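Putative ABC-transporter ATP-binding protein (Alicyclobacillus acidocaldarius, PDB 1Z47) probably binds and hydrolyses ATP as the nucleotide-binding subunit of an ABC transporter thought to import sulfate. Local coordinates at residues I246-V251 with V324-V329; A281-P286 with R349-P354; D288-P293 with H344-R349. One frame throughout, in Å; residues are numbered along the deposited sequence.

Interaction 1 of 3, residues I246-V251 with V324-V329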
loop_
_atom_site.group_PDB
_atom_site.type_symbol
_atom_site.label_atom_id
_atom_site.label_comp_id
_atom_site.label_asym_id
_atom_site.label_seq_id
_atom_site.Cartn_x
_atom_site.Cartn_y
_atom_site.Cartn_z
ATOM N N ILE B 246 -1.124 -12.174 6.743
ATOM C CA ILE B 246 -1.351 -12.291 5.288
ATOM C C ILE B 246 -2.838 -12.060 5.024
ATOM O O ILE B 246 -3.694 -12.598 5.745
ATOM C CB ILE B 246 -1.009 -13.704 4.756
ATOM C CG1 ILE B 246 0.423 -14.078 5.120
ATOM C CG2 ILE B 246 -1.210 -13.762 3.242
ATOM C CD1 ILE B 246 1.410 -13.044 4.780
ATOM N N GLY B 247 -3.150 -11.270 4.002
ATOM C CA GLY B 247 -4.540 -10.983 3.689
ATOM C C GLY B 247 -5.094 -10.118 4.803
ATOM O O GLY B 247 -4.354 -9.661 5.673
ATOM N N GLU B 248 -6.397 -9.905 4.783
ATOM C CA GLU B 248 -7.049 -9.090 5.791
ATOM C C GLU B 248 -7.837 -10.008 6.706
ATOM O O GLU B 248 -8.253 -11.095 6.290
ATOM C CB GLU B 248 -7.954 -8.080 5.097
ATOM C CG GLU B 248 -7.120 -7.001 4.389
ATOM C CD GLU B 248 -7.926 -6.105 3.473
ATOM O OE1 GLU B 248 -8.021 -6.430 2.267
ATOM O OE2 GLU B 248 -8.462 -5.083 3.960
ATOM N N SER B 249 -8.044 -9.585 7.948
ATOM C CA SER B 249 -8.784 -10.448 8.864
ATOM C C SER B 249 -9.417 -9.766 10.049
ATOM O O SER B 249 -9.032 -8.670 10.443
ATOM C CB SER B 249 -7.874 -11.579 9.378
ATOM O OG SER B 249 -6.675 -11.068 9.954
ATOM N N ASN B 250 -10.445 -10.422 10.567
ATOM C CA ASN B 250 -11.105 -9.994 11.784
ATOM C C ASN B 250 -10.572 -11.102 12.694
ATOM O O ASN B 250 -10.621 -12.273 12.327
ATOM C CB ASN B 250 -12.625 -10.093 11.649
ATOM C CG ASN B 250 -13.206 -8.992 10.769
ATOM O OD1 ASN B 250 -13.411 -7.848 11.205
ATOM N ND2 ASN B 250 -13.459 -9.330 9.510
ATOM N N VAL B 251 -10.016 -10.747 13.843
ATOM C CA VAL B 251 -9.483 -11.753 14.745
ATOM C C VAL B 251 -10.056 -11.501 16.128
ATOM O O VAL B 251 -9.962 -10.382 16.661
ATOM C CB VAL B 251 -7.932 -11.669 14.830
ATOM C CG1 VAL B 251 -7.399 -12.832 15.655
ATOM C CG2 VAL B 251 -7.317 -11.652 13.412
ATOM N N VAL B 324 -16.036 -4.397 16.577
ATOM C CA VAL B 324 -16.170 -3.717 15.301
ATOM C C VAL B 324 -15.548 -4.613 14.249
ATOM O O VAL B 324 -14.340 -4.845 14.249
ATOM C CB VAL B 324 -15.486 -2.328 15.325
ATOM C CG1 VAL B 324 -15.446 -1.709 13.920
ATOM C CG2 VAL B 324 -16.259 -1.412 16.239
ATOM N N TRP B 325 -16.397 -5.141 13.376
ATOM C CA TRP B 325 -15.979 -6.039 12.300
ATOM C C TRP B 325 -15.902 -5.320 10.958
ATOM O O TRP B 325 -16.702 -4.422 10.682
ATOM C CB TRP B 325 -16.977 -7.185 12.120
ATOM C CG TRP B 325 -16.946 -8.238 13.175
ATOM C CD1 TRP B 325 -17.129 -8.056 14.517
ATOM C CD2 TRP B 325 -16.747 -9.643 12.981
ATOM N NE1 TRP B 325 -17.056 -9.260 15.166
ATOM C CE2 TRP B 325 -16.827 -10.253 14.253
ATOM C CE3 TRP B 325 -16.512 -10.448 11.860
ATOM C CZ2 TRP B 325 -16.680 -11.638 14.437
ATOM C CZ3 TRP B 325 -16.367 -11.827 12.038
ATOM C CH2 TRP B 325 -16.452 -12.408 13.323
ATOM N N GLU B 326 -14.946 -5.731 10.127
ATOM C CA GLU B 326 -14.812 -5.183 8.787
ATOM C C GLU B 326 -15.304 -6.267 7.843
ATOM O O GLU B 326 -14.870 -7.411 7.903
ATOM C CB GLU B 326 -13.358 -4.824 8.428
ATOM C CG GLU B 326 -13.264 -4.221 7.008
ATOM C CD GLU B 326 -11.869 -3.739 6.620
ATOM O OE1 GLU B 326 -11.007 -3.600 7.511
ATOM O OE2 GLU B 326 -11.650 -3.483 5.417
ATOM N N VAL B 327 -16.233 -5.889 6.982
ATOM C CA VAL B 327 -16.817 -6.812 6.029
ATOM C C VAL B 327 -16.678 -6.232 4.621
ATOM O O VAL B 327 -16.811 -5.025 4.431
ATOM C CB VAL B 327 -18.337 -7.016 6.327
ATOM C CG1 VAL B 327 -18.973 -7.922 5.247
ATOM C CG2 VAL B 327 -18.528 -7.621 7.748
ATOM N N HIS B 328 -16.430 -7.099 3.644
ATOM C CA HIS B 328 -16.306 -6.659 2.257
ATOM C C HIS B 328 -17.491 -7.185 1.452
ATOM O O HIS B 328 -17.656 -8.390 1.313
ATOM C CB HIS B 328 -14.982 -7.160 1.656
ATOM C CG HIS B 328 -13.769 -6.471 2.213
ATOM N ND1 HIS B 328 -12.487 -6.780 1.816
ATOM C CD2 HIS B 328 -13.653 -5.464 3.116
ATOM C CE1 HIS B 328 -11.631 -5.997 2.454
ATOM N NE2 HIS B 328 -12.313 -5.188 3.248
ATOM N N VAL B 329 -18.332 -6.290 0.945
ATOM C CA VAL B 329 -19.479 -6.739 0.143
ATOM C C VAL B 329 -19.264 -6.366 -1.326
ATOM O O VAL B 329 -18.614 -5.367 -1.616
ATOM C CB VAL B 329 -20.796 -6.121 0.638
ATOM C CG1 VAL B 329 -21.025 -6.488 2.101
ATOM C CG2 VAL B 329 -20.763 -4.614 0.481
#
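With CG anti to its carbonyl carbon (chi1 -74°) and the amide plane turned by chi2 -81°, Asn250 presents both ends of its carboxamide to Glu326. Its OD1 takes the backbone N-H of Glu326 on a lone pair, with 2.8 Å from Glu326 N to Asn250 OD1 and a nearly straight bond (168° at the hydrogen). The same amide returns a bond from Asn250 ND2 to Glu326 O at 2.9 Å, the acceptor almost in the amide plane. Two bonds of opposite direction fix the rotation of the group, so a side chain occupies the edge of strand 324-330 much as a neighbouring strand would. Asn250 CB also stands 3.9 Å above one face of the Trp325 indole, offset toward the rim. His328 NE2 donates to Glu326 OE2, 2.8 Å away, meeting it from above the carboxylate plane. Glu248 reaches the imidazole edge at His328 CE1, and its OE2 lies 3.9 Å from Glu326 OE2; a protonated imidazole would probably ease that repulsion. Asn250 ND2 also bonds Val284 O, and Pro286 packs against Glu248, Asn250 and His328, so the contact joins outer strand 250-255 of the three-stranded sheet to edge strand 324-330 of the five-stranded one.

Interaction 2 of 3, residues A281-P286 with R349-P354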
loop_
_atom_site.group_PDB
_atom_site.type_symbol
_atom_site.label_atom_id
_atom_site.label_comp_id
_atom_site.label_asym_id
_atom_site.label_seq_id
_atom_site.Cartn_x
_atom_site.Cartn_y
_atom_site.Cartn_z
ATOM N N ALA B 281 -8.466 -18.173 18.927
ATOM C CA ALA B 281 -8.615 -16.963 18.133
ATOM C C ALA B 281 -9.424 -17.419 16.926
ATOM O O ALA B 281 -9.083 -18.407 16.287
ATOM C CB ALA B 281 -7.233 -16.425 17.656
ATOM N N VAL B 282 -10.508 -16.729 16.641
ATOM C CA VAL B 282 -11.291 -17.059 15.463
ATOM C C VAL B 282 -10.812 -16.019 14.439
ATOM O O VAL B 282 -10.740 -14.824 14.752
ATOM C CB VAL B 282 -12.791 -16.857 15.694
ATOM C CG1 VAL B 282 -13.585 -17.566 14.604
ATOM C CG2 VAL B 282 -13.156 -17.343 17.056
ATOM N N VAL B 283 -10.460 -16.475 13.243
ATOM C CA VAL B 283 -10.011 -15.560 12.188
ATOM C C VAL B 283 -11.007 -15.628 11.026
ATOM O O VAL B 283 -11.235 -16.692 10.457
ATOM C CB VAL B 283 -8.586 -15.936 11.718
ATOM C CG1 VAL B 283 -8.088 -14.954 10.647
ATOM C CG2 VAL B 283 -7.638 -15.884 12.900
ATOM N N VAL B 284 -11.612 -14.496 10.695
ATOM C CA VAL B 284 -12.591 -14.448 9.611
ATOM C C VAL B 284 -12.267 -13.288 8.683
ATOM O O VAL B 284 -12.214 -12.134 9.115
ATOM C CB VAL B 284 -14.047 -14.276 10.181
ATOM C CG1 VAL B 284 -15.073 -14.205 9.040
ATOM C CG2 VAL B 284 -14.366 -15.427 11.161
ATOM N N ARG B 285 -12.032 -13.598 7.407
ATOM C CA ARG B 285 -11.712 -12.558 6.437
ATOM C C ARG B 285 -12.929 -11.713 6.086
ATOM O O ARG B 285 -14.029 -12.229 5.963
ATOM C CB ARG B 285 -11.060 -13.191 5.200
ATOM C CG ARG B 285 -9.724 -13.870 5.552
ATOM C CD ARG B 285 -8.844 -14.098 4.334
ATOM N NE ARG B 285 -7.724 -14.983 4.599
ATOM C CZ ARG B 285 -6.581 -14.608 5.155
ATOM N NH1 ARG B 285 -6.396 -13.346 5.515
ATOM N NH2 ARG B 285 -5.619 -15.496 5.330
ATOM N N PRO B 286 -12.748 -10.395 5.937
ATOM C CA PRO B 286 -13.854 -9.476 5.617
ATOM C C PRO B 286 -14.785 -9.917 4.479
ATOM O O PRO B 286 -15.995 -9.689 4.535
ATOM C CB PRO B 286 -13.137 -8.171 5.299
ATOM C CG PRO B 286 -11.947 -8.206 6.233
ATOM C CD PRO B 286 -11.475 -9.661 6.052
ATOM N N ARG B 349 -16.577 -18.627 6.004
ATOM C CA ARG B 349 -15.309 -19.370 6.075
ATOM C C ARG B 349 -14.552 -18.762 7.253
ATOM O O ARG B 349 -14.761 -17.578 7.575
ATOM C CB ARG B 349 -14.489 -19.213 4.793
ATOM C CG ARG B 349 -15.181 -19.792 3.558
ATOM C CD ARG B 349 -14.528 -19.353 2.245
ATOM N NE ARG B 349 -13.113 -19.711 2.186
ATOM C CZ ARG B 349 -12.326 -19.485 1.139
ATOM N NH1 ARG B 349 -12.812 -18.900 0.044
ATOM N NH2 ARG B 349 -11.045 -19.836 1.187
ATOM N N TRP B 350 -13.676 -19.556 7.863
ATOM C CA TRP B 350 -12.921 -19.105 9.034
ATOM C C TRP B 350 -11.767 -20.028 9.363
ATOM O O TRP B 350 -11.636 -21.136 8.812
ATOM C CB TRP B 350 -13.857 -19.038 10.258
ATOM C CG TRP B 350 -14.483 -20.381 10.623
ATOM C CD1 TRP B 350 -13.942 -21.357 11.414
ATOM C CD2 TRP B 350 -15.716 -20.924 10.112
ATOM N NE1 TRP B 350 -14.758 -22.473 11.423
ATOM C CE2 TRP B 350 -15.848 -22.232 10.631
ATOM C CE3 TRP B 350 -16.714 -20.433 9.259
ATOM C CZ2 TRP B 350 -16.941 -23.058 10.322
ATOM C CZ3 TRP B 350 -17.800 -21.257 8.952
ATOM C CH2 TRP B 350 -17.898 -22.554 9.483
ATOM N N PHE B 351 -10.923 -19.552 10.277
ATOM C CA PHE B 351 -9.789 -20.308 10.777
ATOM C C PHE B 351 -9.987 -20.238 12.298
ATOM O O PHE B 351 -10.623 -19.309 12.812
ATOM C CB PHE B 351 -8.448 -19.624 10.463
ATOM C CG PHE B 351 -8.139 -19.502 8.990
ATOM C CD1 PHE B 351 -7.769 -18.270 8.451
ATOM C CD2 PHE B 351 -8.172 -20.624 8.158
ATOM C CE1 PHE B 351 -7.428 -18.151 7.083
ATOM C CE2 PHE B 351 -7.837 -20.523 6.798
ATOM C CZ PHE B 351 -7.462 -19.278 6.261
ATOM N N ILE B 352 -9.437 -21.211 12.999
ATOM C CA ILE B 352 -9.510 -21.235 14.463
ATOM C C ILE B 352 -8.150 -21.711 14.961
ATOM O O ILE B 352 -7.667 -22.778 14.579
ATOM C CB ILE B 352 -10.625 -22.181 14.985
ATOM C CG1 ILE B 352 -11.982 -21.665 14.519
ATOM C CG2 ILE B 352 -10.615 -22.218 16.545
ATOM C CD1 ILE B 352 -13.169 -22.476 14.996
ATOM N N PHE B 353 -7.504 -20.891 15.778
ATOM C CA PHE B 353 -6.204 -21.255 16.328
ATOM C C PHE B 353 -6.266 -21.105 17.842
ATOM O O PHE B 353 -6.931 -20.214 18.351
ATOM C CB PHE B 353 -5.089 -20.330 15.843
ATOM C CG PHE B 353 -4.742 -20.476 14.392
ATOM C CD1 PHE B 353 -5.389 -19.715 13.435
ATOM C CD2 PHE B 353 -3.726 -21.340 13.998
ATOM C CE1 PHE B 353 -5.023 -19.806 12.092
ATOM C CE2 PHE B 353 -3.350 -21.445 12.661
ATOM C CZ PHE B 353 -4.002 -20.673 11.708
ATOM N N PRO B 354 -5.550 -21.966 18.565
ATOM C CA PRO B 354 -5.483 -21.969 20.025
ATOM C C PRO B 354 -4.737 -20.725 20.462
ATOM O O PRO B 354 -3.711 -20.385 19.861
ATOM C CB PRO B 354 -4.651 -23.206 20.347
ATOM C CG PRO B 354 -4.679 -24.028 19.063
ATOM C CD PRO B 354 -4.648 -22.986 18.002
HETATM O O HOH W 1 -12.640 -16.022 6.691
#
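The end of strand 279-284, residues 281-284, and strand 351-354 form an antiparallel ladder in the C-terminal beta domain, their axes 4.7 Å apart at closest approach. Ala281 with Phe353 and Val283 with Phe351 are hydrogen-bonded pairs, each closed by two backbone bonds; the shortest, 2.6 Å from Ala281 N to Phe353 O, runs nearly along the C=O axis. Between them Val282 and Ile352 make a non-hydrogen-bonded pair and turn to the other face, where both side chains meet Ile261. On its own face Val283 is the bump between two aromatic rings: its CG1 meets the edge of Phe351 at 4.0 Å from Phe351 CD1, and its CG2 points to the edge of the Phe353 ring. Phe351 CB backs onto Val283 CB, and Leu240 of helix 240-245 covers Val283 and Phe353. Val284 CG2 lies alongside Trp350 CB at 3.8 Å. Arg285 crosses Phe351 obliquely, its NH2 at the ring edge 3.7 Å from Phe351 CE1, guanidinium and ring planes 84° apart, and its charged end held by Ile246 O, Glu248 O and Tyr234. Where the strands part, one water accepts from Arg285 N at 2.6 Å and donates to Arg349 O at 2.8 Å.

Interaction 3 of 3, residues D288-P293 with H344-R349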
loop_
_atom_site.group_PDB
_atom_site.type_symbol
_atom_site.label_atom_id
_atom_site.label_comp_id
_atom_site.label_asym_id
_atom_site.label_seq_id
_atom_site.Cartn_x
_atom_site.Cartn_y
_atom_site.Cartn_z
ATOM N N ASP B 288 -15.467 -12.929 3.725
ATOM C CA ASP B 288 -16.184 -14.141 4.130
ATOM C C ASP B 288 -17.339 -13.969 5.094
ATOM O O ASP B 288 -17.702 -14.910 5.797
ATOM C CB ASP B 288 -15.211 -15.150 4.731
ATOM C CG ASP B 288 -14.160 -15.583 3.755
ATOM O OD1 ASP B 288 -14.497 -15.707 2.557
ATOM O OD2 ASP B 288 -13.002 -15.811 4.181
ATOM N N VAL B 289 -17.919 -12.780 5.128
ATOM C CA VAL B 289 -19.044 -12.495 6.003
ATOM C C VAL B 289 -20.148 -11.838 5.168
ATOM O O VAL B 289 -19.886 -10.876 4.443
ATOM C CB VAL B 289 -18.617 -11.544 7.133
ATOM C CG1 VAL B 289 -19.791 -11.266 8.058
ATOM C CG2 VAL B 289 -17.433 -12.164 7.910
ATOM N N GLU B 290 -21.373 -12.358 5.263
ATOM C CA GLU B 290 -22.499 -11.812 4.499
ATOM C C GLU B 290 -23.500 -11.084 5.385
ATOM O O GLU B 290 -23.820 -11.541 6.481
ATOM C CB GLU B 290 -23.188 -12.939 3.741
ATOM C CG GLU B 290 -22.199 -13.927 3.153
ATOM C CD GLU B 290 -22.860 -14.985 2.288
ATOM O OE1 GLU B 290 -23.158 -14.698 1.107
ATOM O OE2 GLU B 290 -23.086 -16.104 2.792
ATOM N N LEU B 291 -23.995 -9.946 4.910
ATOM C CA LEU B 291 -24.945 -9.156 5.673
ATOM C C LEU B 291 -26.348 -9.178 5.079
ATOM O O LEU B 291 -26.527 -9.133 3.862
ATOM C CB LEU B 291 -24.448 -7.720 5.775
ATOM C CG LEU B 291 -22.966 -7.641 6.150
ATOM C CD1 LEU B 291 -22.547 -6.194 6.235
ATOM C CD2 LEU B 291 -22.728 -8.359 7.465
ATOM N N GLN B 292 -27.338 -9.240 5.961
ATOM C CA GLN B 292 -28.733 -9.274 5.565
ATOM C C GLN B 292 -29.456 -8.404 6.565
ATOM O O GLN B 292 -29.192 -8.490 7.763
ATOM C CB GLN B 292 -29.235 -10.716 5.606
ATOM C CG GLN B 292 -28.379 -11.622 4.728
ATOM C CD GLN B 292 -28.783 -13.083 4.772
ATOM O OE1 GLN B 292 -29.926 -13.434 4.473
ATOM N NE2 GLN B 292 -27.837 -13.950 5.134
ATOM N N PRO B 293 -30.371 -7.540 6.087
ATOM C CA PRO B 293 -31.136 -6.630 6.949
ATOM C C PRO B 293 -31.781 -7.339 8.136
ATOM O O PRO B 293 -31.987 -8.554 8.107
ATOM C CB PRO B 293 -32.171 -6.032 5.988
ATOM C CG PRO B 293 -31.473 -6.098 4.652
ATOM C CD PRO B 293 -30.854 -7.467 4.696
ATOM N N HIS B 344 -27.742 -8.587 10.300
ATOM C CA HIS B 344 -27.480 -9.971 10.670
ATOM C C HIS B 344 -26.213 -10.338 9.917
ATOM O O HIS B 344 -26.054 -9.939 8.762
ATOM C CB HIS B 344 -28.645 -10.855 10.195
ATOM C CG HIS B 344 -28.322 -12.318 10.118
ATOM N ND1 HIS B 344 -28.593 -13.199 11.144
ATOM C CD2 HIS B 344 -27.766 -13.057 9.129
ATOM C CE1 HIS B 344 -28.218 -14.416 10.791
ATOM N NE2 HIS B 344 -27.712 -14.358 9.573
ATOM N N MET B 345 -25.317 -11.082 10.572
ATOM C CA MET B 345 -24.048 -11.522 9.988
ATOM C C MET B 345 -24.081 -12.991 9.619
ATOM O O MET B 345 -24.772 -13.781 10.252
ATOM C CB MET B 345 -22.896 -11.326 10.973
ATOM C CG MET B 345 -22.502 -9.895 11.223
ATOM S SD MET B 345 -21.384 -9.809 12.642
ATOM C CE MET B 345 -22.424 -9.002 13.809
ATOM N N ASN B 346 -23.294 -13.354 8.615
ATOM C CA ASN B 346 -23.223 -14.726 8.148
ATOM C C ASN B 346 -21.780 -15.095 7.837
ATOM O O ASN B 346 -21.305 -14.898 6.708
ATOM C CB ASN B 346 -24.050 -14.878 6.879
ATOM C CG ASN B 346 -24.355 -16.319 6.554
ATOM O OD1 ASN B 346 -23.546 -17.226 6.791
ATOM N ND2 ASN B 346 -25.530 -16.541 5.993
ATOM N N VAL B 347 -21.077 -15.643 8.822
ATOM C CA VAL B 347 -19.693 -16.023 8.608
ATOM C C VAL B 347 -19.720 -17.259 7.732
ATOM O O VAL B 347 -20.383 -18.217 8.081
ATOM C CB VAL B 347 -19.004 -16.309 9.960
ATOM C CG1 VAL B 347 -17.590 -16.827 9.753
ATOM C CG2 VAL B 347 -18.995 -15.036 10.777
ATOM N N THR B 348 -19.022 -17.225 6.591
ATOM C CA THR B 348 -18.999 -18.362 5.665
ATOM C C THR B 348 -17.729 -19.216 5.673
ATOM O O THR B 348 -17.787 -20.392 5.340
ATOM C CB THR B 348 -19.273 -17.908 4.191
ATOM O OG1 THR B 348 -18.194 -17.088 3.720
ATOM C CG2 THR B 348 -20.583 -17.131 4.110
ATOM N N ARG B 349 -16.577 -18.627 6.004
ATOM C CA ARG B 349 -15.309 -19.370 6.075
ATOM C C ARG B 349 -14.552 -18.762 7.253
ATOM O O ARG B 349 -14.761 -17.578 7.575
ATOM C CB ARG B 349 -14.489 -19.213 4.793
ATOM C CG ARG B 349 -15.181 -19.792 3.558
ATOM C CD ARG B 349 -14.528 -19.353 2.245
ATOM N NE ARG B 349 -13.113 -19.711 2.186
ATOM C CZ ARG B 349 -12.326 -19.485 1.139
ATOM N NH1 ARG B 349 -12.812 -18.900 0.044
ATOM N NH2 ARG B 349 -11.045 -19.836 1.187
HETATM O O HOH W 1 -12.640 -16.022 6.691
#
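Side chains on the two strands alternate between faces, and those of Val289, Leu291, Met345 and Val347 share one. There Leu291 and Met345 run side by side, Leu291 CD2 being 4.1 Å from Met345 CG, while Val289 CG2 meets Val347 CG2. The opposite face is polar. Glu290 and Asn346 lie alongside each other with carboxylate and amide planes 53° apart; the amides of Gln292 and Asn346 are nearly coplanar, whereas that of Gln292 stands 82° to the His344 ring beside it. Thr348 crosses Glu290 at about a right angle, its CG2 pressed to 3.0 Å from Glu290 OE2. With OG1 in the crowded position between backbone N and carbonyl carbon, Thr348 grips Asp288 O twice: Thr348 N comes nearly along the C=O axis at 2.8 Å, Thr348 OG1 from above the carbonyl plane at 3.0 Å. An alanine here would remove the hydroxyl and CG2, and would probably loosen the hold on Asp288 O and the packing against Glu290. A water donates to Asp288 OD2. Backbone bonds Glu290 N to Asn346 O and between Gln292 and His344 complete an antiparallel pairing at the edge of a five-stranded sheet, consistent with the OB-like regulatory domain of CysA proteins.

Overall arrangement
From the N terminus, the chain leaves helix 240-245 and enters strand 250-255, where interaction 1 closes its loop 73 residues later on strand 324-330. Interaction 2 starts within that span and ends beyond it, so the two cross. Interaction 3 crosses interaction 1, but lies inside the span of interaction 2: strand 279-284 leads into 289-293, and 342-347 into 351-354, so two runs of the chain pass from one sheet to the other. Interaction 2 pairs two strands of the three-stranded sheet, interaction 3 two of the five-stranded one, and interaction 1 bridges them. A backbone hydrogen bond, His328 N to Pro286 O (2.8 Å), and close packing of Val284 CG1 on Val289 CG2 (3.3 Å) hold the joint.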